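PDB 3B7F: glycosyl hydrolase, BNR repeat from Ralstonia eutropha, which probably acts as a hydrolase of glycosidic bonds and is folded as a seven-bladed beta-propeller. Local coordinates for residues T318-A321 / G322-Q326; Q287-P290 / R291-W294. All coordinates share one frame; numbering follows the deposited sequence. Where two conformers were deposited one is given.

In the fold
Both contacts are turns in one blade of the seven-bladed propeller, the four-stranded antiparallel sheet of 282-285, 293-297, 315-318 and 326-328. Contact 2 comes first along the chain and joins the first two strands; contact 1 joins the last two. Antiparallel order brings both turns to the same end of the blade, their centres about 10 Å apart, with contact 1 farther from the centre of the molecule. They touch directly: Ala321 N lies 2.9 Å from Arg291 O, a probable hydrogen bond that carries the pairing of strands 293-297 and 315-318 into the turns. An ethanediol, probably from the crystallisation liquor, is hydrogen-bonded to Asp289 and Thr292 and more weakly to Arg319.

Contact 1 (T318-A321 / G322-Q326); sequences TRDA and GESWQ. With EDO (1,2-ethanediol), chain H.
Asp320 reaches across its turn to Ser324, and Thr318 lies over the ring of Trp325: these residues, with Gly322, spell the Asp box (Ser/Thr-X-Asp-X-Gly-X-Ser/Thr-Trp) that recurs in BNR-repeat propellers, here closing the hairpin between strands 315-318 and 326-328. Ser324 N meets Asp320 OD1 on the syn side, 2.8 Å away and 25° out of the carboxylate plane, in a hydrogen bond from the backbone. The other oxygen, OD2, meets Ser324 OG in a hydrogen bond whose modelled length, 2.4 Å, is doubtful. Asp320 can fold back over the turn this way because CG sits between the backbone N and the carbonyl carbon (chi1 56°).

Thr318 works from the other end. Its OG1 accepts Gly322 N at 2.9 Å, and its CB sits over the six-membered ring of Trp325, 3.7 Å from the centroid, in a CH-pi contact. That indole is anchored further out by NE1, bonded to Ile268 O.

Underneath is a type I' turn from Asp320 to Glu323, with Ala321 and Gly322 both at positive phi. In the next shell, water 1 accepts from Arg319 N and donates to Ser324 OG (2.9 Å) and to Gln326 OE1 at 2.8 Å.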
loop_
_atom_site.group_PDB
_atom_site.type_symbol
_atom_site.label_atom_id
_atom_site.label_comp_id
_atom_site.label_asym_id
_atom_site.label_seq_id
_atom_site.Cartn_x
_atom_site.Cartn_y
_atom_site.Cartn_z
ATOM N N THR A 318 -0.346 16.347 -7.095
ATOM C CA THR A 318 0.265 17.570 -6.568
ATOM C C THR A 318 1.739 17.490 -7.005
ATOM O O THR A 318 2.298 16.425 -7.003
ATOM C CB THR A 318 0.147 17.771 -5.028
ATOM O OG1 THR A 318 0.734 19.040 -4.686
ATOM C CG2 THR A 318 0.819 16.633 -4.210
ATOM N N ARG A 319 2.296 18.586 -7.492
ATOM C CA ARG A 319 3.715 18.684 -7.834
ATOM C C ARG A 319 4.446 19.699 -6.949
ATOM O O ARG A 319 5.606 20.026 -7.199
ATOM C CB ARG A 319 3.848 19.029 -9.317
ATOM C CG ARG A 319 3.213 17.923 -10.222
ATOM C CD ARG A 319 3.649 18.079 -11.676
ATOM N NE ARG A 319 3.469 16.839 -12.464
ATOM C CZ ARG A 319 2.369 16.515 -13.142
ATOM N NH1 ARG A 319 1.311 17.310 -13.186
ATOM N NH2 ARG A 319 2.334 15.373 -13.790
ATOM N N ASP A 320 3.773 20.153 -5.887
ATOM C CA ASP A 320 4.282 21.177 -4.975
ATOM C C ASP A 320 4.028 20.790 -3.516
ATOM O O ASP A 320 3.732 21.642 -2.695
ATOM C CB ASP A 320 3.687 22.568 -5.333
ATOM C CG ASP A 320 2.154 22.592 -5.343
ATOM O OD1 ASP A 320 1.479 21.695 -4.772
ATOM O OD2 ASP A 320 1.609 23.539 -5.925
ATOM N N ALA A 321 4.164 19.496 -3.215
ATOM C CA ALA A 321 4.045 18.938 -1.857
ATOM C C ALA A 321 2.705 19.173 -1.157
ATOM O O ALA A 321 2.648 19.189 0.077
ATOM C CB ALA A 321 5.210 19.419 -0.972
ATOM N N GLY A 322 1.639 19.322 -1.951
ATOM C CA GLY A 322 0.283 19.480 -1.438
ATOM C C GLY A 322 -0.291 20.881 -1.361
ATOM O O GLY A 322 -1.440 21.047 -0.936
ATOM N N GLU A 323 0.481 21.876 -1.807
ATOM C CA GLU A 323 0.038 23.268 -1.818
ATOM C C GLU A 323 -1.097 23.459 -2.824
ATOM O O GLU A 323 -1.993 24.277 -2.609
ATOM C CB GLU A 323 1.183 24.229 -2.178
ATOM C CG GLU A 323 0.907 25.688 -1.768
ATOM C CD GLU A 323 1.759 26.739 -2.472
ATOM O OE1 GLU A 323 2.644 26.419 -3.299
ATOM O OE2 GLU A 323 1.507 27.918 -2.186
ATOM N N SER A 324 -1.043 22.723 -3.940
ATOM C CA SER A 324 -2.075 22.758 -4.977
ATOM C C SER A 324 -2.266 21.349 -5.544
ATOM O O SER A 324 -1.363 20.515 -5.503
ATOM C CB SER A 324 -1.731 23.757 -6.096
ATOM O OG SER A 324 -0.614 23.320 -6.853
ATOM N N TRP A 325 -3.463 21.096 -6.051
ATOM C CA TRP A 325 -3.832 19.802 -6.619
ATOM C C TRP A 325 -4.457 20.001 -7.982
ATOM O O TRP A 325 -5.203 20.963 -8.181
ATOM C CB TRP A 325 -4.831 19.066 -5.704
ATOM C CG TRP A 325 -4.276 18.698 -4.345
ATOM C CD1 TRP A 325 -4.325 19.444 -3.195
ATOM C CD2 TRP A 325 -3.598 17.493 -4.011
ATOM N NE1 TRP A 325 -3.732 18.764 -2.169
ATOM C CE2 TRP A 325 -3.267 17.567 -2.638
ATOM C CE3 TRP A 325 -3.234 16.347 -4.740
ATOM C CZ2 TRP A 325 -2.605 16.530 -1.970
ATOM C CZ3 TRP A 325 -2.564 15.322 -4.078
ATOM C CH2 TRP A 325 -2.249 15.427 -2.712
ATOM N N GLN A 326 -4.156 19.094 -8.908
ATOM C CA GLN A 326 -4.743 19.128 -10.255
ATOM C C GLN A 326 -5.442 17.812 -10.552
ATOM O O GLN A 326 -4.947 16.739 -10.183
ATOM C CB GLN A 326 -3.705 19.417 -11.343
ATOM C CG GLN A 326 -3.145 20.876 -11.310
ATOM C CD GLN A 326 -2.220 21.123 -10.145
ATOM O OE1 GLN A 326 -1.335 20.289 -9.841
ATOM N NE2 GLN A 326 -2.432 22.256 -9.449
HETATM C C1 EDO H . 8.519 16.239 -12.129
HETATM O O1 EDO H . 9.153 15.801 -10.915
HETATM C C2 EDO H . 7.030 15.861 -12.195
HETATM O O2 EDO H . 6.216 16.347 -11.098
HETATM O O HOH W 1 0.523 20.895 -7.842
HETATM O O HOH W 2 -0.127 19.414 -11.824
#

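Contact 2 (Q287-P290 / R291-W294); sequences QRDP and RTVW. With EDO (1,2-ethanediol), chain H.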
loop_
_atom_site.group_PDB
_atom_site.type_symbol
_atom_site.label_atom_id
_atom_site.label_comp_id
_atom_site.label_asym_id
_atom_site.label_seq_id
_atom_site.Cartn_x
_atom_site.Cartn_y
_atom_site.Cartn_z
ATOM N N GLN A 287 9.158 8.630 -7.478
ATOM C CA GLN A 287 10.454 8.095 -7.006
ATOM C C GLN A 287 11.573 9.106 -6.719
ATOM O O GLN A 287 12.283 8.973 -5.733
ATOM C CB GLN A 287 11.011 7.101 -8.021
ATOM C CG GLN A 287 10.603 5.681 -7.766
ATOM C CD GLN A 287 11.341 5.080 -6.602
ATOM O OE1 GLN A 287 12.553 5.252 -6.471
ATOM N NE2 GLN A 287 10.616 4.371 -5.752
ATOM N N ARG A 288 11.712 10.075 -7.619
ATOM C CA ARG A 288 12.733 11.104 -7.556
ATOM C C ARG A 288 12.329 12.466 -6.970
ATOM O O ARG A 288 13.188 13.139 -6.424
ATOM C CB ARG A 288 13.306 11.310 -8.952
ATOM C CG ARG A 288 14.052 10.075 -9.417
ATOM C CD ARG A 288 14.626 10.235 -10.763
ATOM N NE ARG A 288 13.631 10.448 -11.814
ATOM C CZ ARG A 288 12.868 9.498 -12.355
ATOM N NH1 ARG A 288 12.953 8.232 -11.978
ATOM N NH2 ARG A 288 12.019 9.824 -13.327
ATOM N N ASP A 289 11.048 12.825 -7.023
ATOM C CA ASP A 289 10.535 14.124 -6.608
ATOM C C ASP A 289 9.678 13.984 -5.342
ATOM O O ASP A 289 8.547 13.494 -5.423
ATOM C CB ASP A 289 9.693 14.704 -7.755
ATOM C CG ASP A 289 9.198 16.111 -7.485
ATOM O OD1 ASP A 289 9.604 16.717 -6.479
ATOM O OD2 ASP A 289 8.406 16.622 -8.304
ATOM N N PRO A 290 10.196 14.420 -4.160
ATOM C CA PRO A 290 9.349 14.341 -2.963
ATOM C C PRO A 290 8.139 15.273 -2.934
ATOM O O PRO A 290 7.338 15.155 -2.019
ATOM C CB PRO A 290 10.321 14.656 -1.813
ATOM C CG PRO A 290 11.414 15.382 -2.406
ATOM C CD PRO A 290 11.533 14.924 -3.834
ATOM N N ARG A 291 8.021 16.179 -3.912
ATOM C CA ARG A 291 6.886 17.109 -4.024
ATOM C C ARG A 291 5.707 16.550 -4.830
ATOM O O ARG A 291 4.621 17.111 -4.764
ATOM C CB ARG A 291 7.355 18.444 -4.619
ATOM C CG ARG A 291 8.321 19.186 -3.698
ATOM C CD ARG A 291 9.014 20.439 -4.284
ATOM N NE ARG A 291 8.162 21.578 -4.649
ATOM C CZ ARG A 291 7.575 22.443 -3.805
ATOM N NH1 ARG A 291 7.632 22.296 -2.483
ATOM N NH2 ARG A 291 6.855 23.453 -4.297
ATOM N N THR A 292 5.925 15.449 -5.562
ATOM C CA THR A 292 4.914 14.868 -6.437
ATOM C C THR A 292 4.297 13.617 -5.827
ATOM O O THR A 292 5.000 12.667 -5.475
ATOM C CB THR A 292 5.465 14.597 -7.837
ATOM O OG1 THR A 292 5.861 15.843 -8.397
ATOM C CG2 THR A 292 4.385 13.924 -8.751
ATOM N N VAL A 293 2.972 13.658 -5.713
ATOM C CA VAL A 293 2.167 12.628 -5.053
ATOM C C VAL A 293 0.855 12.537 -5.794
ATOM O O VAL A 293 0.374 13.553 -6.310
ATOM C CB VAL A 293 1.969 12.987 -3.528
ATOM C CG1 VAL A 293 0.824 12.246 -2.911
ATOM C CG2 VAL A 293 3.269 12.737 -2.739
ATOM N N TRP A 294 0.312 11.315 -5.881
ATOM C CA TRP A 294 -0.973 11.009 -6.525
ATOM C C TRP A 294 -1.920 10.365 -5.526
ATOM O O TRP A 294 -1.470 9.549 -4.732
ATOM C CB TRP A 294 -0.797 10.012 -7.688
ATOM C CG TRP A 294 -0.047 10.547 -8.831
ATOM C CD1 TRP A 294 -0.564 11.228 -9.866
ATOM C CD2 TRP A 294 1.366 10.474 -9.054
ATOM N NE1 TRP A 294 0.416 11.572 -10.740
ATOM C CE2 TRP A 294 1.621 11.147 -10.258
ATOM C CE3 TRP A 294 2.439 9.903 -8.350
ATOM C CZ2 TRP A 294 2.905 11.256 -10.804
ATOM C CZ3 TRP A 294 3.716 9.994 -8.893
ATOM C CH2 TRP A 294 3.937 10.663 -10.117
HETATM C C1 EDO H . 8.519 16.239 -12.129
HETATM O O1 EDO H . 9.153 15.801 -10.915
HETATM C C2 EDO H . 7.030 15.861 -12.195
HETATM O O2 EDO H . 6.216 16.347 -11.098
#
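Asp289 braces the tight turn that leads into strand 293-297, gripping Arg291 and Thr292 in an Asx turn combined with a type I beta turn from Asp289 to Thr292, on a propeller blade. One backbone bond closes the turn: Thr292 N donates to Asp289 O at 3.3 Å. Pro290, at the second position, has no N-H to offer, and its phi of -68° suits that place.

Side-chain to backbone, Arg291 N donates to Asp289 OD1 (3.1 Å), approaching from above the carboxylate plane. With CG anti to its own N (chi1 -175°), the carboxylate swings forward over the turn. Arg291 CB packs against the same OD1, while the guanidinium leads off toward Asp320.

Between side chains, Thr292 OG1 donates to Asp289 OD2, also well out of the carboxylate plane. Each carboxylate oxygen thus has its own partner in the turn, which fixes the group's rotation. Thr292 CG2 sits 3.5 Å above the plane of the Trp294 ring, offset toward its rim.

The ethanediol spans the pair: its O2 donates to Thr292 OG1, and its O1 lies 2.8 Å from Asp289 OD2 as the second donor on that oxygen.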